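Side-chain contact in glycosyl hydrolase, family 38 (Enterococcus faecalis, PDB 5KBP), which probably hydrolyses alpha-mannosidic bonds in carbohydrates as a metal-binding alpha-mannosidase of glycosyl hydrolase family 38: residues E392-S397 with F502-F507. Residues are numbered along the deposited sequence; the frame is centred on the assembly and turned at random.
Sequences EAIDTS and FSWDSF
One face of the Trp-504 indole carries the end of Ile-394. The CD1 methyl of Ile-394 sits over the five-membered ring, 4.0 Å from its centroid and 26° off the ring normal, a CH-pi contact. It lies toward the nitrogen side of that ring: Ile-394 CD1 is 3.7 Å from Trp-504 NE1 and 3.8 Å from Trp-504 CD1. The NE1 of Trp-504 is hydrogen-bonded to the carbonyl O of Ala-816, and the ring of His-819 also meets the indole, its plane inclined to it.

The Ile-394 side chain forks along strand 503-511, one branch to Trp-504 and the other to Ser-506. Ile-394 CG1 lies anti to the carbonyl carbon and CG2 anti to the backbone N (chi1 -66°), which splits the two branches between these partners. The longer branch is extended (chi2 -179°) and carries CD1 over the indole. Along that branch, Ile-394 CG1 stays 4.1 Å from Trp-504 NE1. The side chains of Ile-394 and Trp-504 slide past each other in opposite directions. The shorter branch ends at CG2, 3.6 Å from Ser-506 OG, a van der Waals contact. Trp-504 and Ser-506 are two residues apart on the strand, and the CB atoms of both point toward residues 392-397.

The contact joins the exit of helix 362-393 to an antiparallel beta sheet. Strand 503-511 pairs there with strand 404-410, and Phe-502 and Ser-503 form a G1 beta bulge opposite Asn-410. The buried Ser-506 hydroxyl is hydrogen-bonded to the carbonyl O of Pro-817, and Val-407 of strand 404-410 touches both Ile-394 and Ser-506. The chain after the helix is tied to the same later region, with Ala-393 and Asp-395 sharing backbone hydrogen bonds with Leu-815.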
loop_
_atom_site.group_PDB
_atom_site.type_symbol
_atom_site.label_atom_id
_atom_site.label_comp_id
_atom_site.label_asym_id
_atom_site.label_seq_id
_atom_site.Cartn_x
_atom_site.Cartn_y
_atom_site.Cartn_z
ATOM N N GLU A 392 -7.112 24.406 23.177
ATOM C CA GLU A 392 -8.430 24.650 23.753
ATOM C C GLU A 392 -8.360 24.924 25.249
ATOM O O GLU A 392 -9.293 25.519 25.802
ATOM C CB GLU A 392 -9.355 23.461 23.490
ATOM C CG GLU A 392 -10.676 23.834 22.836
ATOM C CD GLU A 392 -10.569 23.948 21.329
ATOM O OE1 GLU A 392 -10.788 22.932 20.638
ATOM O OE2 GLU A 392 -10.257 25.052 20.836
ATOM N N ALA A 393 -7.281 24.508 25.913
ATOM C CA ALA A 393 -7.111 24.715 27.343
ATOM C C ALA A 393 -6.266 25.938 27.679
ATOM O O ALA A 393 -6.146 26.279 28.860
ATOM C CB ALA A 393 -6.480 23.473 27.987
ATOM N N ILE A 394 -5.683 26.598 26.683
ATOM C CA ILE A 394 -4.844 27.767 26.928
ATOM C C ILE A 394 -5.731 28.992 27.105
ATOM O O ILE A 394 -6.650 29.231 26.313
ATOM C CB ILE A 394 -3.840 27.965 25.780
ATOM C CG1 ILE A 394 -2.847 26.801 25.738
ATOM C CG2 ILE A 394 -3.098 29.283 25.933
ATOM C CD1 ILE A 394 -1.800 26.929 24.656
ATOM N N ASP A 395 -5.460 29.769 28.154
ATOM C CA ASP A 395 -6.230 30.972 28.444
ATOM C C ASP A 395 -5.947 32.047 27.402
ATOM O O ASP A 395 -5.002 32.829 27.550
ATOM C CB ASP A 395 -5.904 31.486 29.849
ATOM C CG ASP A 395 -6.924 32.489 30.362
ATOM O OD1 ASP A 395 -7.702 33.033 29.550
ATOM O OD2 ASP A 395 -6.943 32.736 31.585
ATOM N N THR A 396 -6.757 32.093 26.348
ATOM C CA THR A 396 -6.596 33.073 25.283
ATOM C C THR A 396 -7.430 34.329 25.497
ATOM O O THR A 396 -7.349 35.255 24.683
ATOM C CB THR A 396 -6.947 32.449 23.928
ATOM O OG1 THR A 396 -8.229 31.813 24.007
ATOM C CG2 THR A 396 -5.899 31.423 23.528
ATOM N N SER A 397 -8.225 34.387 26.568
ATOM C CA SER A 397 -8.968 35.601 26.884
ATOM C C SER A 397 -8.060 36.752 27.293
ATOM O O SER A 397 -8.534 37.890 27.386
ATOM C CB SER A 397 -9.985 35.322 27.993
ATOM O OG SER A 397 -9.347 34.847 29.167
ATOM N N PHE A 502 10.652 22.010 25.261
ATOM C CA PHE A 502 9.334 21.515 25.649
ATOM C C PHE A 502 8.508 22.578 26.360
ATOM O O PHE A 502 8.196 22.450 27.549
ATOM C CB PHE A 502 9.467 20.259 26.510
ATOM C CG PHE A 502 10.014 19.080 25.759
ATOM C CD1 PHE A 502 9.290 18.503 24.729
ATOM C CD2 PHE A 502 11.253 18.561 26.069
ATOM C CE1 PHE A 502 9.795 17.424 24.031
ATOM C CE2 PHE A 502 11.763 17.481 25.378
ATOM C CZ PHE A 502 11.035 16.913 24.355
ATOM N N SER A 503 8.158 23.633 25.629
ATOM C CA SER A 503 7.370 24.737 26.147
ATOM C C SER A 503 6.438 25.214 25.041
ATOM O O SER A 503 6.472 24.708 23.914
ATOM C CB SER A 503 8.271 25.873 26.645
ATOM O OG SER A 503 9.107 26.345 25.603
ATOM N N TRP A 504 5.598 26.195 25.360
ATOM C CA TRP A 504 4.766 26.827 24.347
ATOM C C TRP A 504 4.610 28.307 24.655
ATOM O O TRP A 504 4.546 28.708 25.821
ATOM C CB TRP A 504 3.385 26.157 24.230
ATOM C CG TRP A 504 2.498 26.272 25.438
ATOM C CD1 TRP A 504 1.808 27.377 25.847
ATOM C CD2 TRP A 504 2.173 25.230 26.366
ATOM N NE1 TRP A 504 1.091 27.093 26.985
ATOM C CE2 TRP A 504 1.298 25.781 27.323
ATOM C CE3 TRP A 504 2.546 23.888 26.488
ATOM C CZ2 TRP A 504 0.788 25.036 28.386
ATOM C CZ3 TRP A 504 2.040 23.151 27.544
ATOM C CH2 TRP A 504 1.171 23.727 28.479
ATOM N N ASP A 505 4.562 29.113 23.599
ATOM C CA ASP A 505 4.355 30.549 23.699
ATOM C C ASP A 505 3.139 30.940 22.874
ATOM O O ASP A 505 2.969 30.473 21.742
ATOM C CB ASP A 505 5.591 31.323 23.222
ATOM C CG ASP A 505 6.759 31.210 24.183
ATOM O OD1 ASP A 505 6.547 31.369 25.405
ATOM O OD2 ASP A 505 7.890 30.957 23.718
ATOM N N SER A 506 2.295 31.792 23.443
ATOM C CA SER A 506 1.070 32.229 22.793
ATOM C C SER A 506 1.235 33.643 22.251
ATOM O O SER A 506 1.834 34.504 22.901
ATOM C CB SER A 506 -0.112 32.176 23.763
ATOM O OG SER A 506 -0.330 30.854 24.224
ATOM N N PHE A 507 0.708 33.870 21.053
ATOM C CA PHE A 507 0.705 35.178 20.414
ATOM C C PHE A 507 -0.681 35.427 19.832
ATOM O O PHE A 507 -1.556 34.558 19.866
ATOM C CB PHE A 507 1.788 35.270 19.331
ATOM C CG PHE A 507 3.176 34.986 19.835
ATOM C CD1 PHE A 507 3.952 35.998 20.375
ATOM C CD2 PHE A 507 3.703 33.707 19.768
ATOM C CE1 PHE A 507 5.227 35.740 20.839
ATOM C CE2 PHE A 507 4.979 33.443 20.230
ATOM C CZ PHE A 507 5.742 34.461 20.766
#